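Local coordinates for cell division protein FtsX (Streptococcus pneumoniae, PDB 6HE6) that forms the membrane subunit of the FtsEX ABC transporter, which acts in cell division and is required for normal growth and cell morphology, at residues 6-18 against 85-99. Residues are numbered along the deposited sequence; the frame is centred on the assembly and turned at random.
Sequences IENNVRVVVYIRK and LYDAYIVEANAPNDV
Val12 and Val91 face each other as a hydrogen-bonded antiparallel pair, Val91 N donating a hydrogen bond to Val12 O at 2.7 Å and Val12 N donating one to Val91 O at 2.9 Å. Val14 and Tyr89 repeat the pattern, and one hydrogen bond at each end, Ile16 N to Asp87 O and Ala93 N to Val10 O, extends the ladder. On the Val13 face, Ile90 lies alongside Val13, both pointing the same way; chi1 of Ile90 (-47°) leaves CG2 anti to the backbone N, and Ile90 CG2 meets CD1 of the poorly ordered Ile6 at 3.6 Å. On the Val12 face, the side chains of Val12 and Val99 run past each other in opposite directions, with Val12 CG2 against Val99 CG1, while Val14 CG2 touches Val91 CG2 at 3.9 Å. The two segments supply the central strands, 11-16 and 88-93, of a four-stranded antiparallel sheet in the FtsX extracellular domain, and Leu46 of helix 41-47 covers Val14, Tyr89 and Val91. Beyond the strands, Lys18 sets CG over one face of the Tyr86 ring, 4.1 Å from its centroid, then bends at chi4 (-47°) so that NZ reaches Leu85 O at 2.9 Å from above the carbonyl plane. A water nearby donates to Ile16 O and is held weakly by Asp87 N. Farther out, hydrogen bonds anchor three polar ends: Tyr15 OH to Gln116, Tyr89 OH to Asp22, and Glu92 OE1 to Ser54.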
loop_
_atom_site.group_PDB
_atom_site.type_symbol
_atom_site.label_atom_id
_atom_site.label_comp_id
_atom_site.label_asym_id
_atom_site.label_seq_id
_atom_site.Cartn_x
_atom_site.Cartn_y
_atom_site.Cartn_z
ATOM N N ILE A 6 1.152 -2.870 -13.788
ATOM C CA ILE A 6 1.772 -4.154 -13.468
ATOM C C ILE A 6 0.813 -5.263 -13.875
ATOM O O ILE A 6 -0.403 -5.116 -13.738
ATOM C CB ILE A 6 2.115 -4.245 -11.963
ATOM C CG1 ILE A 6 2.933 -3.028 -11.525
ATOM C CG2 ILE A 6 2.872 -5.518 -11.652
ATOM C CD1 ILE A 6 2.420 -2.366 -10.275
ATOM N N GLU A 7 1.345 -6.357 -14.424
ATOM C CA GLU A 7 0.545 -7.514 -14.905
ATOM C C GLU A 7 -0.003 -8.310 -13.719
ATOM O O GLU A 7 0.686 -8.440 -12.739
ATOM C CB GLU A 7 1.398 -8.386 -15.812
ATOM C CG GLU A 7 1.636 -7.770 -17.176
ATOM C CD GLU A 7 0.455 -7.018 -17.779
ATOM O OE1 GLU A 7 -0.669 -7.220 -17.304
ATOM O OE2 GLU A 7 0.661 -6.248 -18.738
ATOM N N ASN A 8 -1.142 -8.955 -13.896
ATOM C CA ASN A 8 -1.868 -9.606 -12.805
ATOM C C ASN A 8 -1.035 -10.701 -12.151
ATOM O O ASN A 8 -1.054 -10.862 -10.921
ATOM C CB ASN A 8 -3.192 -10.166 -13.353
ATOM C CG ASN A 8 -3.977 -10.999 -12.331
ATOM O OD1 ASN A 8 -3.959 -10.728 -11.127
ATOM N ND2 ASN A 8 -4.694 -12.011 -12.825
ATOM N N ASN A 9 -0.279 -11.451 -12.959
ATOM C CA ASN A 9 0.364 -12.671 -12.494
ATOM C C ASN A 9 1.572 -12.380 -11.625
ATOM O O ASN A 9 2.189 -13.322 -11.114
ATOM C CB ASN A 9 0.771 -13.555 -13.690
ATOM C CG ASN A 9 1.802 -12.897 -14.612
ATOM O OD1 ASN A 9 2.236 -11.779 -14.380
ATOM N ND2 ASN A 9 2.143 -13.578 -15.696
ATOM N N VAL A 10 1.911 -11.106 -11.432
ATOM C CA VAL A 10 3.169 -10.745 -10.796
ATOM C C VAL A 10 2.895 -9.666 -9.754
ATOM O O VAL A 10 3.808 -9.159 -9.099
ATOM C CB VAL A 10 4.178 -10.304 -11.877
ATOM C CG1 VAL A 10 4.053 -8.820 -12.233
ATOM C CG2 VAL A 10 5.565 -10.696 -11.518
ATOM N N ARG A 11 1.628 -9.336 -9.563
ATOM C CA ARG A 11 1.240 -8.272 -8.651
ATOM C C ARG A 11 0.923 -8.863 -7.284
ATOM O O ARG A 11 0.248 -9.894 -7.182
ATOM C CB ARG A 11 0.046 -7.510 -9.227
ATOM C CG ARG A 11 -0.559 -6.443 -8.341
ATOM C CD ARG A 11 -2.078 -6.534 -8.370
ATOM N NE ARG A 11 -2.544 -7.555 -7.436
ATOM C CZ ARG A 11 -3.037 -8.736 -7.798
ATOM N NH1 ARG A 11 -3.140 -9.047 -9.084
ATOM N NH2 ARG A 11 -3.425 -9.608 -6.873
ATOM N N VAL A 12 1.454 -8.236 -6.237
ATOM C CA VAL A 12 1.074 -8.527 -4.863
ATOM C C VAL A 12 0.704 -7.209 -4.204
ATOM O O VAL A 12 1.414 -6.210 -4.361
ATOM C CB VAL A 12 2.194 -9.230 -4.071
ATOM C CG1 VAL A 12 1.802 -9.364 -2.621
ATOM C CG2 VAL A 12 2.475 -10.602 -4.639
ATOM N N VAL A 13 -0.420 -7.195 -3.494
ATOM C CA VAL A 13 -0.912 -5.999 -2.828
ATOM C C VAL A 13 -0.709 -6.192 -1.338
ATOM O O VAL A 13 -1.113 -7.218 -0.776
ATOM C CB VAL A 13 -2.391 -5.718 -3.153
ATOM C CG1 VAL A 13 -2.833 -4.440 -2.482
ATOM C CG2 VAL A 13 -2.596 -5.621 -4.645
ATOM N N VAL A 14 -0.061 -5.223 -0.707
ATOM C CA VAL A 14 0.299 -5.289 0.697
ATOM C C VAL A 14 -0.445 -4.172 1.414
ATOM O O VAL A 14 -0.153 -2.993 1.195
ATOM C CB VAL A 14 1.812 -5.163 0.897
ATOM C CG1 VAL A 14 2.149 -5.193 2.390
ATOM C CG2 VAL A 14 2.514 -6.277 0.184
ATOM N N TYR A 15 -1.399 -4.536 2.274
ATOM C CA TYR A 15 -2.221 -3.563 2.988
ATOM C C TYR A 15 -1.588 -3.198 4.319
ATOM O O TYR A 15 -1.098 -4.068 5.038
ATOM C CB TYR A 15 -3.635 -4.107 3.212
ATOM C CG TYR A 15 -4.354 -4.320 1.919
ATOM C CD1 TYR A 15 -4.939 -3.259 1.255
ATOM C CD2 TYR A 15 -4.413 -5.569 1.335
ATOM C CE1 TYR A 15 -5.578 -3.438 0.048
ATOM C CE2 TYR A 15 -5.053 -5.757 0.133
ATOM C CZ TYR A 15 -5.629 -4.683 -0.508
ATOM O OH TYR A 15 -6.271 -4.868 -1.704
ATOM N N ILE A 16 -1.599 -1.905 4.641
ATOM C CA ILE A 16 -0.896 -1.369 5.802
ATOM C C ILE A 16 -1.902 -1.214 6.932
ATOM O O ILE A 16 -3.054 -0.827 6.687
ATOM C CB ILE A 16 -0.222 -0.018 5.481
ATOM C CG1 ILE A 16 0.772 -0.163 4.336
ATOM C CG2 ILE A 16 0.514 0.537 6.706
ATOM C CD1 ILE A 16 0.999 1.131 3.588
ATOM N N ARG A 17 -1.475 -1.523 8.168
ATOM C CA ARG A 17 -2.330 -1.330 9.338
ATOM C C ARG A 17 -2.833 0.106 9.396
ATOM O O ARG A 17 -2.098 1.050 9.099
ATOM C CB ARG A 17 -1.574 -1.659 10.636
ATOM C CG ARG A 17 -1.318 -3.146 10.882
ATOM C CD ARG A 17 -1.226 -3.440 12.362
ATOM N NE ARG A 17 -2.442 -3.007 13.039
ATOM C CZ ARG A 17 -2.487 -2.561 14.289
ATOM N NH1 ARG A 17 -1.376 -2.484 15.009
ATOM N NH2 ARG A 17 -3.642 -2.182 14.819
ATOM N N LYS A 18 -4.091 0.265 9.810
ATOM C CA LYS A 18 -4.762 1.559 9.729
ATOM C C LYS A 18 -4.118 2.622 10.612
ATOM O O LYS A 18 -4.367 3.813 10.408
ATOM C CB LYS A 18 -6.240 1.395 10.092
ATOM C CG LYS A 18 -7.173 1.401 8.889
ATOM C CD LYS A 18 -8.636 1.419 9.308
ATOM C CE LYS A 18 -9.547 1.706 8.117
ATOM N NZ LYS A 18 -9.072 2.859 7.282
ATOM N N LEU A 85 -11.088 2.139 3.715
ATOM C CA LEU A 85 -10.121 1.331 2.982
ATOM C C LEU A 85 -8.731 1.460 3.609
ATOM O O LEU A 85 -8.480 2.309 4.464
ATOM C CB LEU A 85 -10.092 1.735 1.509
ATOM C CG LEU A 85 -11.439 1.729 0.772
ATOM C CD1 LEU A 85 -11.287 2.188 -0.684
ATOM C CD2 LEU A 85 -12.088 0.336 0.844
ATOM N N TYR A 86 -7.821 0.598 3.168
ATOM C CA TYR A 86 -6.470 0.514 3.712
ATOM C C TYR A 86 -5.477 1.045 2.692
ATOM O O TYR A 86 -5.534 0.658 1.519
ATOM C CB TYR A 86 -6.110 -0.932 4.058
ATOM C CG TYR A 86 -6.722 -1.462 5.327
ATOM C CD1 TYR A 86 -8.099 -1.446 5.521
ATOM C CD2 TYR A 86 -5.922 -1.996 6.331
ATOM C CE1 TYR A 86 -8.663 -1.932 6.684
ATOM C CE2 TYR A 86 -6.478 -2.484 7.497
ATOM C CZ TYR A 86 -7.849 -2.448 7.665
ATOM O OH TYR A 86 -8.409 -2.932 8.820
ATOM N N ASP A 87 -4.567 1.927 3.132
ATOM C CA ASP A 87 -3.358 2.217 2.365
ATOM C C ASP A 87 -2.662 0.918 1.989
ATOM O O ASP A 87 -2.710 -0.073 2.729
ATOM C CB ASP A 87 -2.385 3.086 3.168
ATOM C CG ASP A 87 -2.884 4.501 3.377
ATOM O OD1 ASP A 87 -3.876 4.901 2.723
ATOM O OD2 ASP A 87 -2.263 5.217 4.190
ATOM N N ALA A 88 -1.984 0.923 0.845
ATOM C CA ALA A 88 -1.432 -0.313 0.323
ATOM C C ALA A 88 -0.161 -0.019 -0.457
ATOM O O ALA A 88 0.034 1.083 -0.970
ATOM C CB ALA A 88 -2.448 -1.042 -0.574
ATOM N N TYR A 89 0.706 -1.028 -0.546
ATOM C CA TYR A 89 1.804 -1.013 -1.502
ATOM C C TYR A 89 1.489 -2.011 -2.611
ATOM O O TYR A 89 1.033 -3.130 -2.346
ATOM C CB TYR A 89 3.152 -1.359 -0.834
ATOM C CG TYR A 89 3.743 -0.191 -0.067
ATOM C CD1 TYR A 89 4.211 0.940 -0.732
ATOM C CD2 TYR A 89 3.816 -0.212 1.315
ATOM C CE1 TYR A 89 4.755 2.005 -0.034
ATOM C CE2 TYR A 89 4.348 0.854 2.022
ATOM C CZ TYR A 89 4.804 1.961 1.337
ATOM O OH TYR A 89 5.309 3.028 2.025
ATOM N N ILE A 90 1.724 -1.603 -3.846
ATOM C CA ILE A 90 1.540 -2.467 -5.005
ATOM C C ILE A 90 2.925 -2.978 -5.366
ATOM O O ILE A 90 3.783 -2.207 -5.806
ATOM C CB ILE A 90 0.874 -1.729 -6.176
ATOM C CG1 ILE A 90 -0.345 -0.923 -5.728
ATOM C CG2 ILE A 90 0.505 -2.716 -7.283
ATOM C CD1 ILE A 90 -1.565 -1.755 -5.329
ATOM N N VAL A 91 3.166 -4.262 -5.125
ATOM C CA VAL A 91 4.487 -4.863 -5.283
ATOM C C VAL A 91 4.504 -5.652 -6.581
ATOM O O VAL A 91 3.572 -6.421 -6.859
ATOM C CB VAL A 91 4.835 -5.769 -4.090
ATOM C CG1 VAL A 91 6.222 -6.404 -4.256
ATOM C CG2 VAL A 91 4.741 -4.990 -2.744
ATOM N N GLU A 92 5.559 -5.458 -7.376
ATOM C CA GLU A 92 5.771 -6.197 -8.612
ATOM C C GLU A 92 6.877 -7.222 -8.392
ATOM O O GLU A 92 8.008 -6.848 -8.065
ATOM C CB GLU A 92 6.144 -5.242 -9.746
ATOM C CG GLU A 92 6.535 -5.941 -11.047
ATOM C CD GLU A 92 7.015 -4.958 -12.096
ATOM O OE1 GLU A 92 7.398 -3.836 -11.704
ATOM O OE2 GLU A 92 7.011 -5.298 -13.300
ATOM N N ALA A 93 6.547 -8.505 -8.562
ATOM C CA ALA A 93 7.509 -9.598 -8.447
ATOM C C ALA A 93 8.376 -9.687 -9.702
ATOM O O ALA A 93 8.020 -9.175 -10.758
ATOM C CB ALA A 93 6.798 -10.936 -8.233
ATOM N N ASN A 94 9.522 -10.366 -9.584
ATOM C CA ASN A 94 10.368 -10.558 -10.759
ATOM C C ASN A 94 9.810 -11.633 -11.687
ATOM O O ASN A 94 9.989 -11.550 -12.907
ATOM C CB ASN A 94 11.796 -10.923 -10.334
ATOM C CG ASN A 94 12.684 -9.697 -10.095
ATOM O OD1 ASN A 94 12.429 -8.604 -10.612
ATOM N ND2 ASN A 94 13.730 -9.880 -9.298
ATOM N N ALA A 95 9.142 -12.646 -11.138
ATOM C CA ALA A 95 8.558 -13.724 -11.917
ATOM C C ALA A 95 7.280 -14.153 -11.228
ATOM O O ALA A 95 7.127 -13.927 -10.019
ATOM C CB ALA A 95 9.518 -14.920 -12.044
ATOM N N PRO A 96 6.343 -14.760 -11.955
ATOM C CA PRO A 96 5.135 -15.277 -11.291
ATOM C C PRO A 96 5.432 -16.206 -10.126
ATOM O O PRO A 96 4.760 -16.123 -9.091
ATOM C CB PRO A 96 4.394 -15.996 -12.433
ATOM C CG PRO A 96 4.850 -15.304 -13.675
ATOM C CD PRO A 96 6.278 -14.890 -13.423
ATOM N N ASN A 97 6.454 -17.059 -10.244
ATOM C CA ASN A 97 6.723 -18.057 -9.213
ATOM C C ASN A 97 7.209 -17.451 -7.901
ATOM O O ASN A 97 7.119 -18.116 -6.862
ATOM C CB ASN A 97 7.739 -19.074 -9.731
ATOM C CG ASN A 97 7.116 -20.061 -10.695
ATOM O OD1 ASN A 97 5.893 -20.106 -10.844
ATOM N ND2 ASN A 97 7.949 -20.840 -11.374
ATOM N N ASP A 98 7.732 -16.222 -7.924
ATOM C CA ASP A 98 8.174 -15.539 -6.711
ATOM C C ASP A 98 7.027 -14.976 -5.886
ATOM O O ASP A 98 7.260 -14.542 -4.746
ATOM C CB ASP A 98 9.126 -14.383 -7.051
ATOM C CG ASP A 98 10.349 -14.828 -7.825
ATOM O OD1 ASP A 98 10.934 -15.877 -7.495
ATOM O OD2 ASP A 98 10.738 -14.108 -8.762
ATOM N N VAL A 99 5.810 -14.964 -6.427
ATOM C CA VAL A 99 4.712 -14.231 -5.796
ATOM C C VAL A 99 4.345 -14.850 -4.455
ATOM O O VAL A 99 4.165 -14.143 -3.458
ATOM C CB VAL A 99 3.492 -14.183 -6.732
ATOM C CG1 VAL A 99 2.198 -14.009 -5.928
ATOM C CG2 VAL A 99 3.647 -13.095 -7.765
HETATM O O HOH W 1 -4.026 1.774 6.061
#